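Local coordinates for suppressor protein MPT5 (Saccharomyces cerevisiae, PDB 5BZ1), which binds short sequence elements in the 3'-UTRs of target mRNAs through its Pumilio homology domain and regulates their expression after transcription, at residues K30-P35 / N39-L44; V311-N316 / V370-L375; E130-L135 / I161-E166; F265-G270 / D288-A293. All blocks are in the same frame, centred on the assembly; numbering follows the deposited sequence.

How the interactions relate
All four contacts lie within the Pumilio homology domain; three pack helix on helix, while in interaction 2 loop residues I313 and R314 pack on helix 354-375. Interactions 1 and 2 lie on opposite sides of its centre, about 74 Å apart between centres, with interaction 3 between them at about 40 and 45 Å. Interactions 3 and 4 are buried, with no polar bond across their segments: small valine-alanine packing in one, branched isoleucine and valine in the other. Interactions 1 and 2 are partly buried, and each adds an arginine whose polar end bonds to other residues. Interactions 2 and 4 are neighbours: helix 288-307 leads into helix 309-312, and F265 and I268 touch helix 354-375.

Interaction 1 of 4, residues K30-P35 / N39-L44; sequences KKLETP and NMVRDL
V41 touches K31 and L32 at the end of helix 22-32 with both its methyl groups. With chi1 at 82°, V41 CG1 sits between the backbone N and the carbonyl carbon, and this places it within reach of both residues: 3.7 Å from L32 CD2 and 3.9 Å from K31 C. The other methyl, V41 CG2, meets the start of the lysine chain, which V41 crosses at about a right angle, 3.9 Å from K31 CB and 4.0 Å from K31 CG; the chain then bends at chi2 and carries its amine away. L32 also crosses V41 at about a right angle, and its CD2 touches R42 CB at 3.9 Å. With an alanine here in place of V41, L32 CD2 and the K31 chain would probably lose the methyls they pack on, leaving a gap between the helices. R42 uses just its CB here. Its CG is anti to the backbone N (chi1 177°), the chain bends at chi3, and NE makes a salt bridge to D43 OD1 at 3.1 Å, reaching that oxygen from above the carboxylate plane; NH1 bonds to Y72 O, and Q77 also holds D43 OD1. L65 and L69 also touch L32, and Y15 touches V41. These are two consecutive helices joined by a short turn within Pumilio repeat 1, one of the repeats that stack into the PUF alpha-solenoid.

Interaction 2 of 4, residues V311-N316 / V370-L375; sequences VLIRDN and VLTKEL
The guanidinium of R314 meets L375 with its edge, CD2 of the leucine lying near the guanidinium plane at 4.4 Å from R314 NH2; the leucine comes to the edge rather than to a face. Its nitrogens are occupied by neighbours: NH2 bonds to N310 OD1, and NH1 makes a weak bond to S378 O. The apolar packing is done by I313. Its CG1 is anti to the backbone N (chi1 -159°) and the chain runs on fully extended, which drives CD1 between two side chains of the opposing helix: it is 4.1 Å from T372 CG2 and also 4.1 Å from L375 CB. Both partners are approached at a slant. T372 can offer its methyl because its hydroxyl OG1 is turned back to L368 O of its own helix. I388 of helix 385-398 touches both I313 and T372, and L322 also packs on I313. Beyond it, D315 OD2 accepts hydrogen bonds from the backbone N of F317 and of G318, capping the start of helix 318-326. Residues 311-316 belong to Pumilio repeat 8, so the contact is the packing of that repeat against helix 354-375, at the C-terminal end of the PUF solenoid, with bound RNA about 3 Å from its nearest atom.

Interaction 3 of 4, residues E130-L135 / I161-E166; sequences EQVVTL and IDAIVE
V132 turns its side chain onto A163, and the path along it is short. Its CB is already 3.8 Å from A163 CB. From there the chain forks: CG1, anti to the backbone N (chi1 176°), closes on the same alanine methyl at 3.6 Å, whereas CG2 takes the branch beside the backbone N and stands farther off, 4.7 Å from A163 CB. One methyl of the valine therefore does the touching and the other flanks it. V133, one residue on, comes at A163 from another side: its CG2 lies 4.0 Å from A163 O and 4.2 Å from A163 CB, so two valines in succession hold a single alanine. With so little side chain on A163, the backbones come close, V133 CA to A163 CA being 6.2 Å. The carbonyl that V133 approaches is not left idle, since A163 O accepts a hydrogen bond from N169 ND2, and V133 itself packs on N169 and T172 of helix 169-174. Helix 129-137 of Pumilio repeat 4 is thus packed on helix 158-165, which runs into the boundary with repeat 5. No hydrogen bond or charge pair crosses between the two segments: the adhesion is buried van der Waals contact, depending on close fit and on the smallness of the alanine, while the nearby polar carbonyl finds its partner in N169.

Interaction 4 of 4, residues F265-G270 / D288-A293; sequences FRIITG and DDVINA
I267 reaches across to V290 and I291 from helix 253-273, and the pair it forms with helix 288-307 is part of the alpha-solenoid of PUF proteins; residues 265-270 lie in Pumilio repeat 7. I267 meets V290 at about a right angle and crosses I291 obliquely, and it uses a different atom for each closest approach. With CG1 anti to its carbonyl carbon (chi1 -77°), the long branch carries CD1 onto V290 CG1 at 3.6 Å. The short branch, CG2, is turned the other way and lies 3.9 Å from I291 CG1, and 3.9 Å from V290 CG1 as well. Both branches of I267 thus reach V290 CG1 from the same side, and I291 CG1 meets CG2 from a direction roughly at right angles to V290. No polar bond spans the two segments. Around them, helix 229-240 supplies D229, which touches both I267 and V290, with L233 against I267 and F230 against V290. I268, one step on, turns to S294 and L298 farther along helix 288-307 and to F357 of helix 354-375. Within helix 253-273, T269 folds its hydroxyl back on the preceding turn: F265 O takes T269 OG1 at 2.9 Å, tilted 32° from the carbonyl plane, together with T269 N at 3.0 Å.

Interaction 1 of 4, residues K30-P35 / N39-L44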
loop_
_atom_site.group_PDB
_atom_site.type_symbol
_atom_site.label_atom_id
_atom_site.label_comp_id
_atom_site.label_asym_id
_atom_site.label_seq_id
_atom_site.Cartn_x
_atom_site.Cartn_y
_atom_site.Cartn_z
ATOM N N LYS A 30 22.068 30.229 -4.997
ATOM C CA LYS A 30 23.394 30.446 -4.428
ATOM C C LYS A 30 23.366 31.584 -3.410
ATOM O O LYS A 30 24.027 31.518 -2.373
ATOM C CB LYS A 30 24.412 30.748 -5.532
ATOM C CG LYS A 30 25.808 31.059 -5.019
ATOM C CD LYS A 30 26.780 31.336 -6.159
ATOM C CE LYS A 30 28.181 31.609 -5.632
ATOM N NZ LYS A 30 29.152 31.880 -6.727
ATOM N N LYS A 31 22.591 32.621 -3.711
ATOM C CA LYS A 31 22.451 33.761 -2.812
ATOM C C LYS A 31 21.748 33.353 -1.518
ATOM O O LYS A 31 22.125 33.800 -0.434
ATOM C CB LYS A 31 21.687 34.889 -3.503
ATOM C CG LYS A 31 22.464 36.188 -3.602
ATOM C CD LYS A 31 23.840 35.956 -4.201
ATOM C CE LYS A 31 24.652 37.238 -4.225
ATOM N NZ LYS A 31 26.005 37.013 -4.802
ATOM N N LEU A 32 20.731 32.500 -1.641
ATOM C CA LEU A 32 20.028 31.964 -0.475
ATOM C C LEU A 32 20.968 31.112 0.372
ATOM O O LEU A 32 20.806 31.017 1.590
ATOM C CB LEU A 32 18.816 31.135 -0.906
ATOM C CG LEU A 32 17.603 31.911 -1.414
ATOM C CD1 LEU A 32 16.594 30.975 -2.061
ATOM C CD2 LEU A 32 16.953 32.671 -0.278
ATOM N N GLU A 33 21.953 30.501 -0.281
ATOM C CA GLU A 33 22.940 29.679 0.409
ATOM C C GLU A 33 24.102 30.518 0.940
ATOM O O GLU A 33 25.021 29.985 1.560
ATOM C CB GLU A 33 23.469 28.581 -0.516
ATOM C CG GLU A 33 22.429 27.553 -0.954
ATOM C CD GLU A 33 22.979 26.582 -1.987
ATOM O OE1 GLU A 33 22.314 25.564 -2.272
ATOM O OE2 GLU A 33 24.081 26.839 -2.515
ATOM N N THR A 34 24.056 31.824 0.685
ATOM C CA THR A 34 25.082 32.753 1.160
ATOM C C THR A 34 24.624 33.417 2.458
ATOM O O THR A 34 23.792 34.326 2.431
ATOM C CB THR A 34 25.383 33.844 0.116
ATOM O OG1 THR A 34 25.634 33.235 -1.156
ATOM C CG2 THR A 34 26.599 34.674 0.534
ATOM N N PRO A 35 25.179 32.966 3.598
ATOM C CA PRO A 35 24.769 33.361 4.952
ATOM C C PRO A 35 24.639 34.873 5.134
ATOM O O PRO A 35 23.650 35.328 5.707
ATOM C CB PRO A 35 25.905 32.822 5.826
ATOM C CG PRO A 35 26.420 31.641 5.073
ATOM C CD PRO A 35 26.327 32.039 3.623
ATOM N N ASN A 39 19.021 36.114 4.279
ATOM C CA ASN A 39 17.805 36.778 4.735
ATOM C C ASN A 39 17.360 37.920 3.823
ATOM O O ASN A 39 16.173 38.057 3.522
ATOM C CB ASN A 39 17.972 37.292 6.169
ATOM C CG ASN A 39 17.892 36.186 7.204
ATOM O OD1 ASN A 39 17.407 35.089 6.925
ATOM N ND2 ASN A 39 18.359 36.476 8.414
ATOM N N MET A 40 18.311 38.740 3.385
ATOM C CA MET A 40 17.975 39.900 2.562
ATOM C C MET A 40 17.506 39.517 1.161
ATOM O O MET A 40 16.524 40.069 0.663
ATOM C CB MET A 40 19.142 40.881 2.478
ATOM C CG MET A 40 18.760 42.203 1.841
ATOM S SD MET A 40 20.093 43.400 1.919
ATOM C CE MET A 40 21.340 42.548 0.955
ATOM N N VAL A 41 18.194 38.573 0.524
ATOM C CA VAL A 41 17.772 38.130 -0.800
ATOM C C VAL A 41 16.438 37.393 -0.707
ATOM O O VAL A 41 15.641 37.440 -1.635
ATOM C CB VAL A 41 18.844 37.269 -1.524
ATOM C CG1 VAL A 41 18.791 35.816 -1.062
ATOM C CG2 VAL A 41 18.646 37.339 -3.026
ATOM N N ARG A 42 16.198 36.738 0.427
ATOM C CA ARG A 42 14.958 36.002 0.649
ATOM C C ARG A 42 13.788 36.978 0.710
ATOM O O ARG A 42 12.792 36.824 -0.007
ATOM C CB ARG A 42 15.042 35.205 1.955
ATOM C CG ARG A 42 13.770 34.444 2.326
ATOM C CD ARG A 42 13.797 33.993 3.782
ATOM N NE ARG A 42 13.833 35.135 4.689
ATOM C CZ ARG A 42 14.160 35.071 5.976
ATOM N NH1 ARG A 42 14.491 33.913 6.528
ATOM N NH2 ARG A 42 14.167 36.175 6.710
ATOM N N ASP A 43 13.930 37.992 1.557
ATOM C CA ASP A 43 12.881 38.977 1.777
ATOM C C ASP A 43 12.593 39.823 0.532
ATOM O O ASP A 43 11.435 40.079 0.208
ATOM C CB ASP A 43 13.240 39.871 2.967
ATOM C CG ASP A 43 13.328 39.099 4.272
ATOM O OD1 ASP A 43 12.742 38.000 4.351
ATOM O OD2 ASP A 43 13.978 39.594 5.217
ATOM N N LEU A 44 13.645 40.254 -0.161
ATOM C CA LEU A 44 13.487 41.042 -1.385
ATOM C C LEU A 44 12.777 40.229 -2.471
ATOM O O LEU A 44 11.814 40.691 -3.090
ATOM C CB LEU A 44 14.851 41.526 -1.890
ATOM C CG LEU A 44 15.537 42.638 -1.092
ATOM C CD1 LEU A 44 17.009 42.766 -1.462
ATOM C CD2 LEU A 44 14.835 43.963 -1.312
HETATM O O HOH W 1 21.414 36.249 6.074
#

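Interaction 2 of 4, residues V311-N316 / V370-L375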
loop_
_atom_site.group_PDB
_atom_site.type_symbol
_atom_site.label_atom_id
_atom_site.label_comp_id
_atom_site.label_asym_id
_atom_site.label_seq_id
_atom_site.Cartn_x
_atom_site.Cartn_y
_atom_site.Cartn_z
ATOM N N VAL A 311 -7.274 -32.298 -9.765
ATOM C CA VAL A 311 -7.125 -31.084 -10.564
ATOM C C VAL A 311 -5.941 -30.255 -10.075
ATOM O O VAL A 311 -5.131 -29.776 -10.870
ATOM C CB VAL A 311 -8.407 -30.230 -10.528
ATOM C CG1 VAL A 311 -8.156 -28.832 -11.080
ATOM C CG2 VAL A 311 -9.518 -30.915 -11.302
ATOM N N LEU A 312 -5.846 -30.106 -8.757
ATOM C CA LEU A 312 -4.833 -29.262 -8.129
ATOM C C LEU A 312 -3.397 -29.750 -8.354
ATOM O O LEU A 312 -2.509 -28.955 -8.661
ATOM C CB LEU A 312 -5.122 -29.129 -6.631
ATOM C CG LEU A 312 -6.367 -28.325 -6.258
ATOM C CD1 LEU A 312 -6.765 -28.574 -4.816
ATOM C CD2 LEU A 312 -6.130 -26.838 -6.485
ATOM N N ILE A 313 -3.172 -31.053 -8.208
ATOM C CA ILE A 313 -1.832 -31.621 -8.348
ATOM C C ILE A 313 -1.314 -31.482 -9.780
ATOM O O ILE A 313 -0.110 -31.561 -10.034
ATOM C CB ILE A 313 -1.814 -33.111 -7.920
ATOM C CG1 ILE A 313 -0.395 -33.562 -7.576
ATOM C CG2 ILE A 313 -2.430 -34.007 -8.999
ATOM C CD1 ILE A 313 -0.302 -35.015 -7.146
ATOM N N ARG A 314 -2.244 -31.248 -10.700
ATOM C CA ARG A 314 -1.975 -31.254 -12.130
ATOM C C ARG A 314 -1.903 -29.833 -12.693
ATOM O O ARG A 314 -1.399 -29.613 -13.797
ATOM C CB ARG A 314 -3.097 -32.023 -12.826
ATOM C CG ARG A 314 -2.663 -32.953 -13.933
ATOM C CD ARG A 314 -3.798 -33.911 -14.282
ATOM N NE ARG A 314 -4.150 -34.775 -13.158
ATOM C CZ ARG A 314 -3.594 -35.962 -12.927
ATOM N NH1 ARG A 314 -2.659 -36.429 -13.744
ATOM N NH2 ARG A 314 -3.973 -36.683 -11.880
ATOM N N ASP A 315 -2.406 -28.870 -11.928
ATOM C CA ASP A 315 -2.534 -27.500 -12.418
ATOM C C ASP A 315 -1.245 -26.687 -12.273
ATOM O O ASP A 315 -0.517 -26.834 -11.286
ATOM C CB ASP A 315 -3.691 -26.796 -11.712
ATOM C CG ASP A 315 -3.953 -25.412 -12.268
ATOM O OD1 ASP A 315 -4.692 -25.306 -13.269
ATOM O OD2 ASP A 315 -3.423 -24.431 -11.700
ATOM N N ASN A 316 -0.976 -25.835 -13.261
ATOM C CA ASN A 316 0.234 -25.016 -13.294
ATOM C C ASN A 316 0.415 -24.130 -12.063
ATOM O O ASN A 316 1.543 -23.812 -11.678
ATOM C CB ASN A 316 0.250 -24.137 -14.551
ATOM C CG ASN A 316 0.492 -24.927 -15.820
ATOM O OD1 ASN A 316 1.180 -25.947 -15.809
ATOM N ND2 ASN A 316 -0.071 -24.455 -16.929
ATOM N N VAL A 370 -1.618 -39.792 1.593
ATOM C CA VAL A 370 -1.686 -41.095 0.938
ATOM C C VAL A 370 -2.362 -41.004 -0.433
ATOM O O VAL A 370 -1.951 -41.678 -1.375
ATOM C CB VAL A 370 -2.336 -42.197 1.834
ATOM C CG1 VAL A 370 -1.704 -42.206 3.213
ATOM C CG2 VAL A 370 -3.840 -42.010 1.952
ATOM N N LEU A 371 -3.384 -40.159 -0.549
ATOM C CA LEU A 371 -4.047 -39.950 -1.833
ATOM C C LEU A 371 -3.090 -39.281 -2.817
ATOM O O LEU A 371 -3.084 -39.597 -4.009
ATOM C CB LEU A 371 -5.322 -39.119 -1.668
ATOM C CG LEU A 371 -6.510 -39.781 -0.973
ATOM C CD1 LEU A 371 -7.690 -38.826 -0.880
ATOM C CD2 LEU A 371 -6.912 -41.043 -1.707
ATOM N N THR A 372 -2.275 -38.362 -2.307
ATOM C CA THR A 372 -1.259 -37.700 -3.119
ATOM C C THR A 372 -0.218 -38.703 -3.627
ATOM O O THR A 372 0.153 -38.679 -4.802
ATOM C CB THR A 372 -0.562 -36.568 -2.338
ATOM O OG1 THR A 372 -1.529 -35.581 -1.955
ATOM C CG2 THR A 372 0.502 -35.908 -3.189
ATOM N N LYS A 373 0.237 -39.587 -2.739
ATOM C CA LYS A 373 1.232 -40.600 -3.084
ATOM C C LYS A 373 0.724 -41.540 -4.182
ATOM O O LYS A 373 1.485 -41.933 -5.067
ATOM C CB LYS A 373 1.632 -41.406 -1.842
ATOM C CG LYS A 373 2.907 -42.235 -2.007
ATOM C CD LYS A 373 3.042 -43.300 -0.917
ATOM C CE LYS A 373 3.305 -42.701 0.460
ATOM N NZ LYS A 373 4.759 -42.609 0.783
ATOM N N GLU A 374 -0.560 -41.892 -4.121
ATOM C CA GLU A 374 -1.172 -42.766 -5.121
ATOM C C GLU A 374 -1.191 -42.113 -6.505
ATOM O O GLU A 374 -1.150 -42.800 -7.526
ATOM C CB GLU A 374 -2.609 -43.126 -4.720
ATOM C CG GLU A 374 -2.762 -43.953 -3.448
ATOM C CD GLU A 374 -4.223 -44.207 -3.101
ATOM O OE1 GLU A 374 -5.091 -43.472 -3.619
ATOM O OE2 GLU A 374 -4.501 -45.138 -2.314
ATOM N N LEU A 375 -1.264 -40.784 -6.523
ATOM C CA LEU A 375 -1.396 -40.023 -7.762
ATOM C C LEU A 375 -0.056 -39.714 -8.425
ATOM O O LEU A 375 -0.016 -39.299 -9.583
ATOM C CB LEU A 375 -2.145 -38.713 -7.503
ATOM C CG LEU A 375 -3.654 -38.823 -7.305
ATOM C CD1 LEU A 375 -4.275 -37.454 -7.100
ATOM C CD2 LEU A 375 -4.265 -39.503 -8.506
#

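Interaction 3 of 4, residues E130-L135 / I161-E166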
loop_
_atom_site.group_PDB
_atom_site.type_symbol
_atom_site.label_atom_id
_atom_site.label_comp_id
_atom_site.label_asym_id
_atom_site.label_seq_id
_atom_site.Cartn_x
_atom_site.Cartn_y
_atom_site.Cartn_z
ATOM N N GLU A 130 -13.456 12.384 -7.338
ATOM C CA GLU A 130 -12.963 11.874 -8.611
ATOM C C GLU A 130 -11.535 12.362 -8.868
ATOM O O GLU A 130 -10.683 11.605 -9.339
ATOM C CB GLU A 130 -13.890 12.335 -9.738
ATOM C CG GLU A 130 -13.590 11.741 -11.103
ATOM C CD GLU A 130 -14.521 12.265 -12.187
ATOM O OE1 GLU A 130 -15.567 12.858 -11.844
ATOM O OE2 GLU A 130 -14.201 12.086 -13.381
ATOM N N GLN A 131 -11.276 13.625 -8.542
ATOM C CA GLN A 131 -9.944 14.192 -8.705
ATOM C C GLN A 131 -8.931 13.573 -7.736
ATOM O O GLN A 131 -7.770 13.375 -8.096
ATOM C CB GLN A 131 -9.988 15.718 -8.574
ATOM C CG GLN A 131 -10.466 16.425 -9.846
ATOM C CD GLN A 131 -10.671 17.916 -9.644
ATOM O OE1 GLN A 131 -10.974 18.365 -8.537
ATOM N NE2 GLN A 131 -10.498 18.692 -10.710
ATOM N N VAL A 132 -9.375 13.252 -6.520
ATOM C CA VAL A 132 -8.500 12.594 -5.543
ATOM C C VAL A 132 -8.091 11.195 -6.015
ATOM O O VAL A 132 -6.926 10.804 -5.893
ATOM C CB VAL A 132 -9.146 12.502 -4.143
ATOM C CG1 VAL A 132 -8.245 11.730 -3.192
ATOM C CG2 VAL A 132 -9.415 13.894 -3.582
ATOM N N VAL A 133 -9.051 10.444 -6.549
ATOM C CA VAL A 133 -8.760 9.129 -7.120
ATOM C C VAL A 133 -7.716 9.275 -8.229
ATOM O O VAL A 133 -6.743 8.522 -8.288
ATOM C CB VAL A 133 -10.030 8.453 -7.673
ATOM C CG1 VAL A 133 -9.672 7.219 -8.481
ATOM C CG2 VAL A 133 -10.975 8.083 -6.537
ATOM N N THR A 134 -7.923 10.266 -9.090
ATOM C CA THR A 134 -6.977 10.586 -10.153
ATOM C C THR A 134 -5.574 10.857 -9.600
ATOM O O THR A 134 -4.588 10.348 -10.133
ATOM C CB THR A 134 -7.466 11.783 -10.985
ATOM O OG1 THR A 134 -8.608 11.384 -11.758
ATOM C CG2 THR A 134 -6.372 12.278 -11.918
ATOM N N LEU A 135 -5.491 11.634 -8.524
ATOM C CA LEU A 135 -4.211 11.911 -7.872
ATOM C C LEU A 135 -3.533 10.634 -7.369
ATOM O O LEU A 135 -2.323 10.458 -7.529
ATOM C CB LEU A 135 -4.401 12.889 -6.711
ATOM C CG LEU A 135 -4.703 14.332 -7.107
ATOM C CD1 LEU A 135 -4.719 15.238 -5.890
ATOM C CD2 LEU A 135 -3.686 14.822 -8.117
ATOM N N ILE A 161 -9.420 8.699 2.600
ATOM C CA ILE A 161 -10.354 7.647 2.994
ATOM C C ILE A 161 -11.674 7.808 2.242
ATOM O O ILE A 161 -12.195 6.841 1.676
ATOM C CB ILE A 161 -10.638 7.656 4.518
ATOM C CG1 ILE A 161 -9.334 7.659 5.324
ATOM C CG2 ILE A 161 -11.521 6.472 4.910
ATOM C CD1 ILE A 161 -8.435 6.467 5.048
ATOM N N ASP A 162 -12.204 9.031 2.234
ATOM C CA ASP A 162 -13.479 9.325 1.580
ATOM C C ASP A 162 -13.480 8.934 0.101
ATOM O O ASP A 162 -14.447 8.366 -0.404
ATOM C CB ASP A 162 -13.830 10.811 1.715
ATOM C CG ASP A 162 -14.227 11.197 3.130
ATOM O OD1 ASP A 162 -14.385 10.295 3.979
ATOM O OD2 ASP A 162 -14.389 12.411 3.385
ATOM N N ALA A 163 -12.389 9.247 -0.591
ATOM C CA ALA A 163 -12.262 8.929 -2.010
ATOM C C ALA A 163 -12.236 7.421 -2.256
ATOM O O ALA A 163 -12.843 6.924 -3.204
ATOM C CB ALA A 163 -11.016 9.568 -2.575
ATOM N N ILE A 164 -11.516 6.705 -1.399
ATOM C CA ILE A 164 -11.344 5.264 -1.535
ATOM C C ILE A 164 -12.646 4.492 -1.351
ATOM O O ILE A 164 -12.955 3.593 -2.137
ATOM C CB ILE A 164 -10.292 4.739 -0.538
ATOM C CG1 ILE A 164 -8.909 5.261 -0.911
ATOM C CG2 ILE A 164 -10.273 3.218 -0.505
ATOM C CD1 ILE A 164 -7.852 4.953 0.108
ATOM N N VAL A 165 -13.407 4.839 -0.316
ATOM C CA VAL A 165 -14.611 4.078 0.026
ATOM C C VAL A 165 -15.844 4.480 -0.784
ATOM O O VAL A 165 -16.895 3.846 -0.673
ATOM C CB VAL A 165 -14.946 4.163 1.534
ATOM C CG1 VAL A 165 -13.737 3.785 2.371
ATOM C CG2 VAL A 165 -15.433 5.565 1.900
ATOM N N GLU A 166 -15.720 5.531 -1.588
ATOM C CA GLU A 166 -16.836 5.989 -2.411
ATOM C C GLU A 166 -17.154 4.980 -3.514
ATOM O O GLU A 166 -16.310 4.704 -4.374
ATOM C CB GLU A 166 -16.528 7.358 -3.025
ATOM C CG GLU A 166 -17.648 7.933 -3.883
ATOM C CD GLU A 166 -18.818 8.455 -3.065
ATOM O OE1 GLU A 166 -18.688 8.560 -1.826
ATOM O OE2 GLU A 166 -19.871 8.766 -3.663
#

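Interaction 4 of 4, residues F265-G270 / D288-A293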
loop_
_atom_site.group_PDB
_atom_site.type_symbol
_atom_site.label_atom_id
_atom_site.label_comp_id
_atom_site.label_asym_id
_atom_site.label_seq_id
_atom_site.Cartn_x
_atom_site.Cartn_y
_atom_site.Cartn_z
ATOM N N PHE A 265 -1.955 -21.833 9.417
ATOM C CA PHE A 265 -0.943 -22.660 10.062
ATOM C C PHE A 265 -0.221 -21.898 11.170
ATOM O O PHE A 265 -0.053 -22.407 12.277
ATOM C CB PHE A 265 0.074 -23.142 9.026
ATOM C CG PHE A 265 -0.373 -24.348 8.240
ATOM C CD1 PHE A 265 -1.060 -25.387 8.856
ATOM C CD2 PHE A 265 -0.093 -24.445 6.883
ATOM C CE1 PHE A 265 -1.460 -26.505 8.131
ATOM C CE2 PHE A 265 -0.489 -25.555 6.153
ATOM C CZ PHE A 265 -1.176 -26.585 6.778
ATOM N N ARG A 266 0.198 -20.673 10.869
ATOM C CA ARG A 266 0.976 -19.878 11.817
ATOM C C ARG A 266 0.188 -19.527 13.082
ATOM O O ARG A 266 0.733 -19.542 14.189
ATOM C CB ARG A 266 1.506 -18.607 11.151
ATOM C CG ARG A 266 2.528 -17.867 11.994
ATOM C CD ARG A 266 3.228 -16.775 11.205
ATOM N NE ARG A 266 4.492 -16.391 11.829
ATOM C CZ ARG A 266 5.299 -15.444 11.363
ATOM N NH1 ARG A 266 4.974 -14.774 10.265
ATOM N NH2 ARG A 266 6.430 -15.165 11.995
ATOM N N ILE A 267 -1.093 -19.213 12.911
ATOM C CA ILE A 267 -1.959 -18.895 14.042
ATOM C C ILE A 267 -2.121 -20.095 14.973
ATOM O O ILE A 267 -1.960 -19.978 16.188
ATOM C CB ILE A 267 -3.349 -18.417 13.570
ATOM C CG1 ILE A 267 -3.275 -16.970 13.079
ATOM C CG2 ILE A 267 -4.361 -18.516 14.694
ATOM C CD1 ILE A 267 -4.564 -16.457 12.471
ATOM N N ILE A 268 -2.432 -21.246 14.388
ATOM C CA ILE A 268 -2.704 -22.457 15.153
ATOM C C ILE A 268 -1.454 -22.992 15.865
ATOM O O ILE A 268 -1.516 -23.353 17.041
ATOM C CB ILE A 268 -3.357 -23.546 14.263
ATOM C CG1 ILE A 268 -4.677 -23.033 13.683
ATOM C CG2 ILE A 268 -3.600 -24.823 15.046
ATOM C CD1 ILE A 268 -5.348 -23.989 12.705
ATOM N N THR A 269 -0.325 -23.034 15.159
ATOM C CA THR A 269 0.930 -23.503 15.750
ATOM C C THR A 269 1.452 -22.567 16.840
ATOM O O THR A 269 2.005 -23.023 17.845
ATOM C CB THR A 269 2.040 -23.701 14.690
ATOM O OG1 THR A 269 2.314 -22.457 14.032
ATOM C CG2 THR A 269 1.625 -24.742 13.662
ATOM N N GLY A 270 1.287 -21.261 16.632
ATOM C CA GLY A 270 1.706 -20.272 17.611
ATOM C C GLY A 270 0.972 -20.457 18.927
ATOM O O GLY A 270 1.535 -20.245 20.004
ATOM N N ASP A 288 -8.241 -16.184 21.448
ATOM C CA ASP A 288 -8.843 -17.509 21.325
ATOM C C ASP A 288 -9.790 -17.641 20.130
ATOM O O ASP A 288 -9.692 -18.606 19.375
ATOM C CB ASP A 288 -9.531 -17.931 22.630
ATOM C CG ASP A 288 -8.563 -18.549 23.624
ATOM O OD1 ASP A 288 -7.474 -18.981 23.191
ATOM O OD2 ASP A 288 -8.891 -18.610 24.830
ATOM N N ASP A 289 -10.684 -16.670 19.944
ATOM C CA ASP A 289 -11.671 -16.753 18.863
ATOM C C ASP A 289 -11.031 -16.788 17.475
ATOM O O ASP A 289 -11.531 -17.465 16.575
ATOM C CB ASP A 289 -12.695 -15.619 18.951
ATOM C CG ASP A 289 -14.070 -16.039 18.458
ATOM O OD1 ASP A 289 -14.484 -17.179 18.761
ATOM O OD2 ASP A 289 -14.731 -15.238 17.765
ATOM N N VAL A 290 -9.930 -16.057 17.311
ATOM C CA VAL A 290 -9.126 -16.125 16.093
ATOM C C VAL A 290 -8.654 -17.564 15.853
ATOM O O VAL A 290 -8.657 -18.057 14.721
ATOM C CB VAL A 290 -7.898 -15.184 16.177
ATOM C CG1 VAL A 290 -6.888 -15.508 15.092
ATOM C CG2 VAL A 290 -8.328 -13.722 16.093
ATOM N N ILE A 291 -8.270 -18.234 16.937
ATOM C CA ILE A 291 -7.737 -19.595 16.877
ATOM C C ILE A 291 -8.813 -20.647 16.576
ATOM O O ILE A 291 -8.613 -21.513 15.719
ATOM C CB ILE A 291 -6.971 -19.948 18.176
ATOM C CG1 ILE A 291 -5.720 -19.074 18.301
ATOM C CG2 ILE A 291 -6.599 -21.424 18.204
ATOM C CD1 ILE A 291 -5.196 -18.926 19.717
ATOM N N ASN A 292 -9.946 -20.568 17.276
ATOM C CA ASN A 292 -11.071 -21.476 17.040
ATOM C C ASN A 292 -11.553 -21.410 15.593
ATOM O O ASN A 292 -11.864 -22.429 14.979
ATOM C CB ASN A 292 -12.247 -21.140 17.962
ATOM C CG ASN A 292 -11.808 -20.718 19.352
ATOM O OD1 ASN A 292 -10.845 -21.247 19.902
ATOM N ND2 ASN A 292 -12.523 -19.756 19.928
ATOM N N ALA A 293 -11.622 -20.192 15.063
ATOM C CA ALA A 293 -12.059 -19.966 13.692
ATOM C C ALA A 293 -11.084 -20.597 12.699
ATOM O O ALA A 293 -11.498 -21.265 11.752
ATOM C CB ALA A 293 -12.199 -18.476 13.426
#